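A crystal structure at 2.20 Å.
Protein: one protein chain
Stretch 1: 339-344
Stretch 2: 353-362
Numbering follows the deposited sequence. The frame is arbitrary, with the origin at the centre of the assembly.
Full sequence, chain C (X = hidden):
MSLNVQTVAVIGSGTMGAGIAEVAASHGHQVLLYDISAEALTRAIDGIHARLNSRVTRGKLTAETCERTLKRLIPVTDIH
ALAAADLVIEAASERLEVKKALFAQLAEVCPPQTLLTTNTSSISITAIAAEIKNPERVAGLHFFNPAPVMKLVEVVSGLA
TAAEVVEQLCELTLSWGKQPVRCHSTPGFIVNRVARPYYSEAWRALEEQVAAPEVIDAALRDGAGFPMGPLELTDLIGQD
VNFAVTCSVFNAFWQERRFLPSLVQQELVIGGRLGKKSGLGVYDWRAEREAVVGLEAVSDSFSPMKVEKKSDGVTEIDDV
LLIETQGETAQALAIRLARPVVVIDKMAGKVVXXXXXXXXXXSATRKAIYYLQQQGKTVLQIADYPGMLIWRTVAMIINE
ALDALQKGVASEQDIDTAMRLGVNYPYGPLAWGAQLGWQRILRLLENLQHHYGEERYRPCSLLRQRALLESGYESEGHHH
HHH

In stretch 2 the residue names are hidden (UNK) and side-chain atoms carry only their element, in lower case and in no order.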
# COMPACT_ATOMS: atom_id res chain seq x y z
N ARG C 339 34.88 -13.98 -15.65
CA ARG C 339 34.84 -14.30 -17.07
C ARG C 339 33.88 -13.29 -17.67
O ARG C 339 33.05 -12.76 -16.94
CB ARG C 339 34.25 -15.70 -17.28
CG ARG C 339 35.02 -16.84 -16.68
CD ARG C 339 34.13 -18.05 -16.44
NE ARG C 339 33.72 -18.71 -17.68
CZ ARG C 339 34.48 -19.55 -18.39
NH1 ARG C 339 35.72 -19.84 -18.00
NH2 ARG C 339 33.99 -20.09 -19.50
N PRO C 340 33.96 -13.04 -18.99
CA PRO C 340 32.92 -12.25 -19.63
C PRO C 340 31.63 -13.04 -19.73
O PRO C 340 31.67 -14.27 -19.83
CB PRO C 340 33.47 -12.02 -21.05
CG PRO C 340 34.90 -12.38 -20.99
CD PRO C 340 35.00 -13.44 -19.96
N VAL C 341 30.49 -12.33 -19.68
CA VAL C 341 29.17 -12.95 -19.70
C VAL C 341 28.20 -12.15 -20.58
O VAL C 341 28.11 -10.92 -20.47
CB VAL C 341 28.57 -13.12 -18.26
CG1 VAL C 341 27.15 -13.65 -18.31
CG2 VAL C 341 29.41 -14.05 -17.42
N VAL C 342 27.51 -12.86 -21.47
CA VAL C 342 26.35 -12.30 -22.15
C VAL C 342 25.09 -13.00 -21.62
O VAL C 342 25.01 -14.23 -21.60
CB VAL C 342 26.48 -12.40 -23.69
CG1 VAL C 342 25.25 -11.80 -24.39
CG2 VAL C 342 27.73 -11.70 -24.17
N VAL C 343 24.13 -12.21 -21.15
CA VAL C 343 22.83 -12.75 -20.72
C VAL C 343 21.84 -12.73 -21.91
O VAL C 343 21.72 -11.73 -22.60
CB VAL C 343 22.28 -11.98 -19.49
CG1 VAL C 343 20.78 -12.15 -19.35
CG2 VAL C 343 22.98 -12.48 -18.21
N ILE C 344 21.17 -13.85 -22.15
CA ILE C 344 20.20 -13.94 -23.23
C ILE C 344 18.78 -14.19 -22.71
O ILE C 344 18.56 -14.89 -21.71
CB ILE C 344 20.62 -15.00 -24.31
CG1 ILE C 344 19.60 -15.09 -25.43
CG2 ILE C 344 20.81 -16.38 -23.70
CD1 ILE C 344 19.99 -16.06 -26.53
N UNK C 353 16.67 -11.08 -27.20
CA UNK C 353 17.41 -9.96 -26.60
C UNK C 353 18.61 -10.42 -25.77
O UNK C 353 18.62 -11.52 -25.22
c UNK C 353 16.54 -8.88 -25.84
c UNK C 353 15.37 -8.43 -26.67
o UNK C 353 16.08 -9.38 -24.58
N UNK C 354 19.64 -9.58 -25.72
CA UNK C 354 20.88 -9.90 -25.01
C UNK C 354 21.40 -8.68 -24.25
O UNK C 354 21.04 -7.55 -24.56
c UNK C 354 22.03 -10.42 -25.96
c UNK C 354 24.02 -9.50 -27.28
c UNK C 354 22.59 -9.28 -26.83
c UNK C 354 21.57 -11.61 -26.82
N UNK C 355 22.21 -8.93 -23.23
CA UNK C 355 22.88 -7.85 -22.53
C UNK C 355 24.26 -8.33 -22.20
O UNK C 355 24.43 -9.48 -21.76
c UNK C 355 22.13 -7.44 -21.26
N UNK C 356 25.24 -7.47 -22.46
CA UNK C 356 26.63 -7.75 -22.15
C UNK C 356 26.94 -7.13 -20.80
O UNK C 356 26.45 -6.04 -20.51
c UNK C 356 27.52 -7.15 -23.20
N UNK C 357 27.73 -7.81 -19.99
CA UNK C 357 28.28 -7.18 -18.80
C UNK C 357 29.17 -6.02 -19.25
O UNK C 357 29.94 -6.15 -20.20
c UNK C 357 29.06 -8.17 -18.00
N UNK C 358 29.04 -4.88 -18.57
CA UNK C 358 29.89 -3.70 -18.81
C UNK C 358 31.38 -4.04 -18.89
O UNK C 358 32.10 -3.47 -19.70
c UNK C 358 29.66 -2.65 -17.72
N UNK C 359 31.79 -5.00 -18.05
CA UNK C 359 33.16 -5.51 -17.95
C UNK C 359 33.62 -6.38 -19.14
O UNK C 359 34.81 -6.72 -19.24
c UNK C 359 34.77 -6.10 -16.04
c UNK C 359 32.98 -7.73 -16.67
c UNK C 359 33.36 -6.26 -16.58
N UNK C 360 32.70 -6.75 -20.04
CA UNK C 360 33.07 -7.50 -21.25
C UNK C 360 33.92 -6.65 -22.17
O UNK C 360 33.61 -5.47 -22.40
o UNK C 360 31.35 -9.49 -20.30
c UNK C 360 31.85 -7.94 -22.06
c UNK C 360 31.13 -9.14 -21.45
n UNK C 360 30.25 -9.75 -22.24
N UNK C 361 35.02 -7.24 -22.69
CA UNK C 361 35.66 -6.67 -23.87
C UNK C 361 34.74 -6.93 -25.04
O UNK C 361 34.15 -8.02 -25.13
c UNK C 361 35.75 -8.40 -22.16
c UNK C 361 37.13 -8.19 -22.68
c UNK C 361 36.94 -7.50 -24.01
N UNK C 362 34.64 -5.95 -25.93
CA UNK C 362 33.71 -6.00 -27.07
C UNK C 362 33.94 -7.20 -27.99
O UNK C 362 33.05 -7.58 -28.76
c UNK C 362 33.77 -4.68 -27.87
c UNK C 362 33.27 -3.47 -27.06
o UNK C 362 33.41 -3.46 -25.83
o UNK C 362 32.73 -2.52 -27.67

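Position 353 carries three side-chain atoms, a first carbon bearing one oxygen and one carbon. The fork could be mistaken for valine but for the oxygen, which makes it Thr353. Its side chain points away from stretch 1, and the backbone makes the contact: its O lies 3.5 Å from Ile344 CA in a CA-H...O contact.

At position 354 four carbons fork at the first, with one arm two carbons long, the pattern of isoleucine. The CB of this residue, Ile354, packs 3.8 Å from Val342 CG1, and its CG2 lies 4.2 Å from Ile344 CG1, so the branched side chain meets both neighbours on the same face of the sheet.

Position 355 has a single side-chain carbon and is Ala355. Its side chain shares the other face with that of Val343, while the backbone pairs in both directions: Val343 N donates to Ala355 O at 2.8 Å, and Ala355 N donates to Val343 O at 2.9 Å.

Position 356 again shows one carbon, hence Ala356. It stands opposite Val342 as a non-hydrogen-bonded pair, on the face that also holds Ile344 and Ile354.

One carbon at position 357 gives Ala357, whose CB points toward stretch 1. Its N donates to Val341 O at 3.2 Å with a nearly straight angle of 170°, extending the pairing just beyond the strand.

Position 358, with one carbon, is Ala358; it is exposed and out of reach of stretch 1. Position 359 has three carbons, the first carrying the other two, which identifies Val359, also without contact.

At position 360 two carbons lead to one oxygen and one nitrogen, the signature of asparagine. Asn360 closes a type I turn that begins at Ala357, its N donating to Ala357 O at 2.8 Å. The amide acts like a piece of backbone: Val341 N donates to Asn360 OD1 at 3.0 Å, and Asn360 ND2 donates to Val341 O, also at 3.0 Å.

Three carbons closing a ring onto the backbone N mark position 361 as Pro361, at the N-cap position of a helix; its CD lies 4.2 Å from Pro340 CG. Position 362 has two carbons, the second carrying two oxygens: Asp362, beyond reach.

The contact is therefore an antiparallel strand pair whose ladder continues through a side chain. Where the chain turns away after Ala357, the Asn360 amide engages both polar backbone atoms of Val341, while aliphatic side chains pack beside the backbone pairing.

Stretch 2, residues 353-362: TIAAAAVNPD
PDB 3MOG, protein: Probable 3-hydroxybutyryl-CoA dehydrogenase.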